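Side-chain contacts in aminopeptidase YwaD (Bacillus subtilis, PDB 6HC6), which hydrolyses peptides from the N-terminal end, releasing residues such as leucine, arginine and lysine with the help of two zinc ions per subunit: residues A[96-101]-A[117-122]; A[138-143]-A[163-168]; A[283-288]-A[313-318]. One frame throughout, in Å; residues are numbered along the deposited sequence.

Overall arrangement
Contacts 1 and 2 share the lobe that contains the PA domain, while contact 3 lies in the M28 peptidase part on the opposite side of the chain's centre. The centres of contacts 1 and 2 are about 22 Å apart, and their nearest atoms come within about 7 Å without touching. Contact 3 is far from both: about 41 Å from contact 1 and 50 Å from contact 2, centre to centre. None of them lies at the two-zinc site. Contact 3 is nonetheless connected to it through the sheet: it joins the starting ends of strands 285-291 and 316-322, after which come the zinc ligands Glu-295 and Asp-323.

Contact 1. Residues A[96-101]-A[117-122]; sequences DRLEGT and SAPTEE
Leu-98 reaches across to the loop 117-122 with both methyls, and each finds a different partner. Leu-98 CD1 lies 3.1 Å from Ser-117 O and 3.2 Å from Ser-117 OG. These are tight distances for a methyl against oxygen. CD2 takes the other branch and lies against the proline ring, where Leu-98 CD2 is 3.7 Å from Pro-119 CB. The two side chains meet at about a right angle, and CD2 alone touches the ring, nearest its CB with CD a little farther. A first torsion of -72°, with CG opposite the carbonyl carbon, sends the fork off the strand towards the loop. The Ser-117 hydroxyl is not left to the methyl: it is hydrogen-bonded to Ala-114 O and makes a weak bond with Val-198 N. Leu-98 and Pro-119 both also touch Ala-221 of strand 214-222, the antiparallel partner that pairs with strand 97-104 through Arg-97, Glu-99 and Thr-101. The loop itself is tied by backbone bonds from Ala-118 to Ile-196 and from Thr-120 to Leu-219, and Leu-98 is the side chain through which strand 97-104 packs on this loop, next to strand 214-222.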
loop_
_atom_site.group_PDB
_atom_site.type_symbol
_atom_site.label_atom_id
_atom_site.label_comp_id
_atom_site.label_asym_id
_atom_site.label_seq_id
_atom_site.Cartn_x
_atom_site.Cartn_y
_atom_site.Cartn_z
ATOM N N ASP A 96 15.730 -1.879 -6.276
ATOM C CA ASP A 96 15.746 -1.523 -7.683
ATOM C C ASP A 96 14.367 -1.735 -8.294
ATOM O O ASP A 96 13.599 -2.608 -7.878
ATOM C CB ASP A 96 16.776 -2.357 -8.446
ATOM C CG ASP A 96 18.199 -2.137 -7.956
ATOM O OD1 ASP A 96 18.479 -1.086 -7.340
ATOM O OD2 ASP A 96 19.048 -3.019 -8.213
ATOM N N ARG A 97 14.052 -0.903 -9.274
ATOM C CA ARG A 97 12.780 -0.954 -9.971
ATOM C C ARG A 97 13.018 -1.587 -11.333
ATOM O O ARG A 97 13.924 -1.171 -12.060
ATOM C CB ARG A 97 12.192 0.449 -10.118
ATOM C CG ARG A 97 10.901 0.502 -10.928
ATOM C CD ARG A 97 10.252 1.879 -10.827
ATOM N NE ARG A 97 11.240 2.959 -10.769
ATOM C CZ ARG A 97 11.576 3.734 -11.798
ATOM N NH1 ARG A 97 11.011 3.554 -12.986
ATOM N NH2 ARG A 97 12.481 4.691 -11.639
ATOM N N LEU A 98 12.225 -2.596 -11.666
ATOM C CA LEU A 98 12.386 -3.328 -12.913
ATOM C C LEU A 98 11.290 -2.940 -13.891
ATOM O O LEU A 98 10.111 -2.876 -13.522
ATOM C CB LEU A 98 12.331 -4.834 -12.678
ATOM C CG LEU A 98 13.507 -5.506 -11.988
ATOM C CD1 LEU A 98 13.041 -6.860 -11.537
ATOM C CD2 LEU A 98 14.671 -5.635 -12.941
ATOM N N GLU A 99 11.680 -2.701 -15.142
ATOM C CA GLU A 99 10.727 -2.381 -16.189
ATOM C C GLU A 99 11.192 -3.021 -17.484
ATOM O O GLU A 99 12.389 -3.230 -17.697
ATOM C CB GLU A 99 10.569 -0.869 -16.377
ATOM C CG GLU A 99 9.448 -0.276 -15.521
ATOM C CD GLU A 99 9.664 1.187 -15.194
ATOM O OE1 GLU A 99 9.583 1.542 -13.998
ATOM O OE2 GLU A 99 9.911 1.980 -16.128
ATOM N N GLY A 100 10.240 -3.319 -18.359
ATOM C CA GLY A 100 10.628 -3.776 -19.677
ATOM C C GLY A 100 9.467 -4.381 -20.437
ATOM O O GLY A 100 8.305 -4.058 -20.191
ATOM N N THR A 101 9.817 -5.266 -21.370
ATOM C CA THR A 101 8.899 -5.704 -22.405
ATOM C C THR A 101 9.032 -7.203 -22.634
ATOM O O THR A 101 10.021 -7.838 -22.258
ATOM C CB THR A 101 9.154 -4.983 -23.735
ATOM O OG1 THR A 101 10.504 -5.221 -24.144
ATOM C CG2 THR A 101 8.923 -3.484 -23.590
ATOM N N SER A 117 13.301 -9.372 -8.416
ATOM C CA SER A 117 13.709 -10.375 -9.391
ATOM C C SER A 117 14.805 -9.795 -10.282
ATOM O O SER A 117 15.186 -8.632 -10.159
ATOM C CB SER A 117 12.513 -10.876 -10.206
ATOM O OG SER A 117 11.940 -9.855 -11.003
ATOM N N ALA A 118 15.335 -10.639 -11.200
ATOM C CA ALA A 118 16.509 -10.247 -11.962
ATOM C C ALA A 118 16.128 -9.563 -13.274
ATOM O O ALA A 118 15.103 -9.889 -13.882
ATOM C CB ALA A 118 17.373 -11.471 -12.261
ATOM N N PRO A 119 16.941 -8.613 -13.719
ATOM C CA PRO A 119 16.778 -8.038 -15.054
ATOM C C PRO A 119 17.385 -8.981 -16.083
ATOM O O PRO A 119 17.864 -10.061 -15.753
ATOM C CB PRO A 119 17.565 -6.729 -14.969
ATOM C CG PRO A 119 18.678 -7.049 -14.016
ATOM C CD PRO A 119 18.062 -7.991 -12.987
ATOM N N THR A 120 17.370 -8.544 -17.338
ATOM C CA THR A 120 18.014 -9.263 -18.426
ATOM C C THR A 120 19.189 -8.454 -18.954
ATOM O O THR A 120 19.390 -7.290 -18.599
ATOM C CB THR A 120 17.038 -9.539 -19.578
ATOM O OG1 THR A 120 16.660 -8.300 -20.192
ATOM C CG2 THR A 120 15.795 -10.279 -19.090
ATOM N N GLU A 121 19.964 -9.083 -19.826
ATOM C CA GLU A 121 20.919 -8.317 -20.598
ATOM C C GLU A 121 20.164 -7.439 -21.589
ATOM O O GLU A 121 19.007 -7.703 -21.930
ATOM C CB GLU A 121 21.894 -9.248 -21.307
ATOM C CG GLU A 121 22.472 -10.307 -20.387
ATOM C CD GLU A 121 23.964 -10.462 -20.549
ATOM O OE1 GLU A 121 24.714 -9.812 -19.787
ATOM O OE2 GLU A 121 24.385 -11.238 -21.436
ATOM N N GLU A 122 20.831 -6.366 -22.032
ATOM C CA GLU A 122 20.158 -5.344 -22.831
ATOM C C GLU A 122 19.584 -5.916 -24.119
ATOM O O GLU A 122 18.530 -5.464 -24.584
ATOM C CB GLU A 122 21.126 -4.199 -23.141
ATOM C CG GLU A 122 21.942 -3.730 -21.936
ATOM C CD GLU A 122 22.011 -2.214 -21.821
ATOM O OE1 GLU A 122 22.073 -1.702 -20.678
ATOM O OE2 GLU A 122 22.008 -1.535 -22.872
#

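Contact 2. Residues A[138-143]-A[163-168]; sequences KDFTAD and KNAEAA
Phe-140 carries this contact, laid against the last turn of helix 158-167. At the root of the side chain, Phe-140 CB meets the methyl of Ala-168, with CB to CB at 3.5 Å. The same methyl stays close as the ring begins, 3.7 Å from CG of Phe-140, and it approaches the ring obliquely. With a first torsion of -67°, CG stands opposite the carbonyl carbon and the ring swings from the loop towards the helix. Its two sides then diverge. Along one, CD2 passes near the backbone O of Asn-164 and CE2 rests on the CB of that residue, Phe-140 CE2 to Asn-164 CB being 3.6 Å. Along the other, CE1 runs on to Ala-165. At the tip, CZ of Phe-140 presses on Ala-165, 3.5 Å from its CA and about as near to its CB. Ala-165 CA lies over one face of the Phe-140 ring, 3.9 Å from its centroid and 27° off the normal, a CH-pi contact made with the helix backbone itself. The Asn-164 amide, tilted 70° from the ring, turns its ND2 to Gly-135 O and so pins a second piece of the same loop to the helix. Apart from the ring, a water links the two backbones, donating to Thr-141 O at 2.9 Å and to Ala-168 O at 2.8 Å. Phe-140 also touches Ala-149 and Ile-151 of strand 148-152, and Tyr-130 of strand 125-131, so the ring is in contact with helix and sheet at once. Helix 158-167 is the connection of a beta-alpha-beta crossover between the neighbouring parallel strands 148-152 and 172-176; Phe-140, from the loop that precedes strand 148-152, packs against both the first strand and the helix of that unit, within the PA domain.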
loop_
_atom_site.group_PDB
_atom_site.type_symbol
_atom_site.label_atom_id
_atom_site.label_comp_id
_atom_site.label_asym_id
_atom_site.label_seq_id
_atom_site.Cartn_x
_atom_site.Cartn_y
_atom_site.Cartn_z
ATOM N N LYS A 138 5.937 -30.738 -8.850
ATOM C CA LYS A 138 5.643 -31.824 -9.782
ATOM C C LYS A 138 5.456 -31.331 -11.210
ATOM O O LYS A 138 5.579 -32.126 -12.148
ATOM C CB LYS A 138 4.384 -32.578 -9.337
ATOM C CG LYS A 138 3.099 -31.797 -9.614
ATOM C CD LYS A 138 1.902 -32.280 -8.803
ATOM C CE LYS A 138 0.718 -31.335 -9.004
ATOM N NZ LYS A 138 0.503 -31.006 -10.456
ATOM N N ASP A 139 5.169 -30.043 -11.402
ATOM C CA ASP A 139 4.898 -29.502 -12.730
ATOM C C ASP A 139 6.157 -29.207 -13.534
ATOM O O ASP A 139 6.050 -28.823 -14.709
ATOM C CB ASP A 139 4.073 -28.220 -12.608
ATOM C CG ASP A 139 2.691 -28.470 -12.031
ATOM O OD1 ASP A 139 2.133 -29.564 -12.248
ATOM O OD2 ASP A 139 2.154 -27.565 -11.374
ATOM N N PHE A 140 7.337 -29.368 -12.945
ATOM C CA PHE A 140 8.595 -29.044 -13.612
ATOM C C PHE A 140 9.336 -30.342 -13.900
ATOM O O PHE A 140 9.909 -30.947 -12.991
ATOM C CB PHE A 140 9.436 -28.102 -12.763
ATOM C CG PHE A 140 8.839 -26.735 -12.611
ATOM C CD1 PHE A 140 8.978 -25.790 -13.611
ATOM C CD2 PHE A 140 8.117 -26.401 -11.480
ATOM C CE1 PHE A 140 8.422 -24.534 -13.480
ATOM C CE2 PHE A 140 7.554 -25.145 -11.348
ATOM C CZ PHE A 140 7.710 -24.211 -12.351
ATOM N N THR A 141 9.309 -30.773 -15.163
ATOM C CA THR A 141 10.089 -31.920 -15.602
ATOM C C THR A 141 11.513 -31.485 -15.940
ATOM O O THR A 141 11.860 -30.301 -15.894
ATOM C CB THR A 141 9.444 -32.582 -16.820
ATOM O OG1 THR A 141 9.716 -31.786 -17.978
ATOM C CG2 THR A 141 7.936 -32.708 -16.640
ATOM N N ALA A 142 12.350 -32.459 -16.311
ATOM C CA ALA A 142 13.697 -32.138 -16.775
ATOM C C ALA A 142 13.664 -31.169 -17.951
ATOM O O ALA A 142 14.613 -30.406 -18.157
ATOM C CB ALA A 142 14.443 -33.419 -17.158
ATOM N N ASP A 143 12.573 -31.172 -18.718
ATOM C CA ASP A 143 12.422 -30.282 -19.866
ATOM C C ASP A 143 12.361 -28.808 -19.478
ATOM O O ASP A 143 12.439 -27.946 -20.365
ATOM C CB ASP A 143 11.164 -30.674 -20.646
ATOM C CG ASP A 143 11.069 -29.980 -21.989
ATOM O OD1 ASP A 143 11.884 -30.297 -22.883
ATOM O OD2 ASP A 143 10.174 -29.123 -22.152
ATOM N N LYS A 163 10.077 -19.686 -7.130
ATOM C CA LYS A 163 11.116 -20.491 -6.501
ATOM C C LYS A 163 11.140 -21.904 -7.077
ATOM O O LYS A 163 12.217 -22.465 -7.316
ATOM C CB LYS A 163 10.894 -20.509 -4.988
ATOM C CG LYS A 163 11.717 -21.515 -4.233
ATOM C CD LYS A 163 11.276 -21.581 -2.769
ATOM C CE LYS A 163 9.804 -21.954 -2.645
ATOM N NZ LYS A 163 9.545 -22.774 -1.430
ATOM N N ASN A 164 9.966 -22.498 -7.310
ATOM C CA ASN A 164 9.932 -23.823 -7.924
ATOM C C ASN A 164 10.520 -23.787 -9.328
ATOM O O ASN A 164 11.269 -24.689 -9.723
ATOM C CB ASN A 164 8.502 -24.358 -7.972
ATOM C CG ASN A 164 7.975 -24.735 -6.608
ATOM O OD1 ASN A 164 8.742 -24.902 -5.657
ATOM N ND2 ASN A 164 6.658 -24.882 -6.505
ATOM N N ALA A 165 10.197 -22.749 -10.097
ATOM C CA ALA A 165 10.743 -22.649 -11.445
ATOM C C ALA A 165 12.259 -22.487 -11.415
ATOM O O ALA A 165 12.975 -23.122 -12.195
ATOM C CB ALA A 165 10.081 -21.490 -12.194
ATOM N N GLU A 166 12.771 -21.640 -10.518
ATOM C CA GLU A 166 14.210 -21.399 -10.496
ATOM C C GLU A 166 14.968 -22.649 -10.067
ATOM O O GLU A 166 15.999 -22.990 -10.660
ATOM C CB GLU A 166 14.542 -20.218 -9.577
ATOM C CG GLU A 166 16.036 -20.057 -9.319
ATOM C CD GLU A 166 16.409 -18.687 -8.778
ATOM O OE1 GLU A 166 17.485 -18.179 -9.156
ATOM O OE2 GLU A 166 15.637 -18.121 -7.973
ATOM N N ALA A 167 14.459 -23.356 -9.054
ATOM C CA ALA A 167 15.090 -24.603 -8.635
ATOM C C ALA A 167 15.049 -25.642 -9.745
ATOM O O ALA A 167 15.910 -26.525 -9.803
ATOM C CB ALA A 167 14.413 -25.143 -7.376
ATOM N N ALA A 168 14.065 -25.546 -10.642
ATOM C CA ALA A 168 13.972 -26.436 -11.791
ATOM C C ALA A 168 14.853 -25.996 -12.951
ATOM O O ALA A 168 14.808 -26.624 -14.016
ATOM C CB ALA A 168 12.520 -26.533 -12.263
HETATM O O HOH W 1 14.085 -29.348 -14.294
#

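Contact 3. Residues A[283-288]-A[313-318]; sequences DKEIRF and LKRSEV
Lys-284 and Glu-317 make the first of two salt bridges between the segments. Their chains meet at about a right angle, and Lys-284 NZ donates to the syn lone pair of Glu-317 OE1 at 2.8 Å. Asp-243 lies close by, a like charge to that oxygen and only a long, weak ion pair to the lysine. The second bridge is nearly straight: Arg-315 NH1 to Glu-285 OE2 is 3.2 Å, with 169° at the hydrogen. The oxygen lies in the guanidinium plane, whereas the donor stands above the carboxylate plane; a chain bent at chi3 (-85°) brings the arginine there. Lys-235 also bridges to OE2, and Arg-315 NH1 bonds to Pro-242 O. Within its own strand, Arg-287 grips side-on: Arg-287 NE (2.7 Å) and NH2 both reach Glu-285 OE1 from the same face of the carboxylate, above its plane. The arginines converge on this shared carboxylate, Arg-287 NH2 lying 3.7 Å from Arg-315 NH2, and Glu-285 probably balances much of their charge. Glu-312 adds a salt bridge to Arg-287 NH1. The salt bridges tie together the starting ends of parallel strands 285-291 and 316-322, joined by a beta-alpha-beta crossover past strand 244-250 in the central sheet of the M28 zinc exopeptidase fold.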
loop_
_atom_site.group_PDB
_atom_site.type_symbol
_atom_site.label_atom_id
_atom_site.label_comp_id
_atom_site.label_asym_id
_atom_site.label_seq_id
_atom_site.Cartn_x
_atom_site.Cartn_y
_atom_site.Cartn_z
ATOM N N ASP A 283 -1.801 17.616 25.391
ATOM C CA ASP A 283 -0.538 17.261 26.026
ATOM C C ASP A 283 0.155 16.097 25.332
ATOM O O ASP A 283 1.266 15.721 25.731
ATOM C CB ASP A 283 -0.757 16.927 27.504
ATOM C CG ASP A 283 -1.170 18.149 28.325
ATOM O OD1 ASP A 283 -0.792 19.284 27.960
ATOM O OD2 ASP A 283 -1.862 17.968 29.345
ATOM N N LYS A 284 -0.474 15.514 24.318
ATOM C CA LYS A 284 0.176 14.506 23.499
ATOM C C LYS A 284 1.017 15.159 22.411
ATOM O O LYS A 284 0.724 16.264 21.943
ATOM C CB LYS A 284 -0.850 13.578 22.846
ATOM C CG LYS A 284 -1.959 13.134 23.765
ATOM C CD LYS A 284 -1.479 12.068 24.739
ATOM C CE LYS A 284 -2.648 11.495 25.532
ATOM N NZ LYS A 284 -2.206 10.510 26.548
ATOM N N GLU A 285 2.064 14.455 22.000
ATOM C CA GLU A 285 2.787 14.788 20.782
ATOM C C GLU A 285 2.124 14.048 19.630
ATOM O O GLU A 285 2.063 12.815 19.636
ATOM C CB GLU A 285 4.261 14.401 20.894
ATOM C CG GLU A 285 5.048 14.685 19.618
ATOM C CD GLU A 285 6.521 14.351 19.739
ATOM O OE1 GLU A 285 7.173 14.097 18.699
ATOM O OE2 GLU A 285 7.028 14.342 20.876
ATOM N N ILE A 286 1.593 14.783 18.659
ATOM C CA ILE A 286 0.871 14.165 17.554
ATOM C C ILE A 286 1.741 14.234 16.308
ATOM O O ILE A 286 2.144 15.319 15.873
ATOM C CB ILE A 286 -0.490 14.826 17.315
ATOM C CG1 ILE A 286 -1.264 14.912 18.627
ATOM C CG2 ILE A 286 -1.265 14.011 16.298
ATOM C CD1 ILE A 286 -2.546 15.718 18.517
ATOM N N ARG A 287 2.037 13.075 15.738
ATOM C CA ARG A 287 2.847 12.984 14.533
ATOM C C ARG A 287 1.941 12.567 13.385
ATOM O O ARG A 287 1.390 11.459 13.386
ATOM C CB ARG A 287 3.990 11.995 14.730
ATOM C CG ARG A 287 4.841 12.343 15.932
ATOM C CD ARG A 287 6.095 11.505 15.978
ATOM N NE ARG A 287 6.919 11.871 17.129
ATOM C CZ ARG A 287 8.004 11.211 17.514
ATOM N NH1 ARG A 287 8.406 10.139 16.840
ATOM N NH2 ARG A 287 8.690 11.619 18.572
ATOM N N PHE A 288 1.775 13.458 12.415
ATOM C CA PHE A 288 1.051 13.129 11.193
ATOM C C PHE A 288 2.066 12.672 10.161
ATOM O O PHE A 288 3.023 13.393 9.859
ATOM C CB PHE A 288 0.262 14.325 10.675
ATOM C CG PHE A 288 -0.735 14.854 11.651
ATOM C CD1 PHE A 288 -0.371 15.823 12.576
ATOM C CD2 PHE A 288 -2.032 14.363 11.671
ATOM C CE1 PHE A 288 -1.290 16.321 13.490
ATOM C CE2 PHE A 288 -2.955 14.855 12.595
ATOM C CZ PHE A 288 -2.580 15.837 13.497
ATOM N N LEU A 313 9.761 4.774 21.639
ATOM C CA LEU A 313 8.905 3.594 21.680
ATOM C C LEU A 313 8.166 3.502 23.007
ATOM O O LEU A 313 6.969 3.201 23.040
ATOM C CB LEU A 313 9.731 2.326 21.436
ATOM C CG LEU A 313 10.296 2.169 20.022
ATOM C CD1 LEU A 313 11.193 0.941 19.939
ATOM C CD2 LEU A 313 9.159 2.078 19.008
ATOM N N LYS A 314 8.866 3.752 24.117
ATOM C CA LYS A 314 8.199 3.727 25.416
ATOM C C LYS A 314 7.104 4.783 25.501
ATOM O O LYS A 314 6.065 4.552 26.129
ATOM C CB LYS A 314 9.216 3.916 26.537
ATOM C CG LYS A 314 10.278 2.834 26.578
ATOM C CD LYS A 314 9.665 1.450 26.406
ATOM C CE LYS A 314 10.715 0.429 25.991
ATOM N NZ LYS A 314 11.184 0.640 24.592
ATOM N N ARG A 315 7.313 5.948 24.873
ATOM C CA ARG A 315 6.306 7.005 24.888
ATOM C C ARG A 315 5.194 6.779 23.875
ATOM O O ARG A 315 4.198 7.506 23.913
ATOM C CB ARG A 315 6.918 8.386 24.592
ATOM C CG ARG A 315 8.093 8.815 25.411
ATOM C CD ARG A 315 8.297 10.322 25.246
ATOM N NE ARG A 315 9.092 10.721 24.081
ATOM C CZ ARG A 315 8.711 11.620 23.171
ATOM N NH1 ARG A 315 7.528 12.202 23.255
ATOM N NH2 ARG A 315 9.514 11.932 22.161
ATOM N N SER A 316 5.343 5.817 22.964
ATOM C CA SER A 316 4.407 5.679 21.856
ATOM C C SER A 316 3.103 5.064 22.336
ATOM O O SER A 316 3.098 3.979 22.924
ATOM C CB SER A 316 5.012 4.816 20.759
ATOM O OG SER A 316 6.107 5.470 20.144
ATOM N N GLU A 317 1.991 5.747 22.066
ATOM C CA GLU A 317 0.708 5.350 22.624
ATOM C C GLU A 317 -0.190 4.654 21.617
ATOM O O GLU A 317 -0.680 3.551 21.885
ATOM C CB GLU A 317 -0.018 6.572 23.198
ATOM C CG GLU A 317 -1.359 6.249 23.829
ATOM C CD GLU A 317 -2.010 7.477 24.423
ATOM O OE1 GLU A 317 -1.344 8.162 25.215
ATOM O OE2 GLU A 317 -3.172 7.770 24.072
ATOM N N VAL A 318 -0.420 5.268 20.462
ATOM C CA VAL A 318 -1.446 4.773 19.558
ATOM C C VAL A 318 -1.123 5.267 18.152
ATOM O O VAL A 318 -0.576 6.360 17.976
ATOM C CB VAL A 318 -2.844 5.227 20.054
ATOM C CG1 VAL A 318 -2.908 6.740 20.197
ATOM C CG2 VAL A 318 -3.892 4.797 19.141
HETATM O O HOH W 2 -4.863 8.903 25.550
#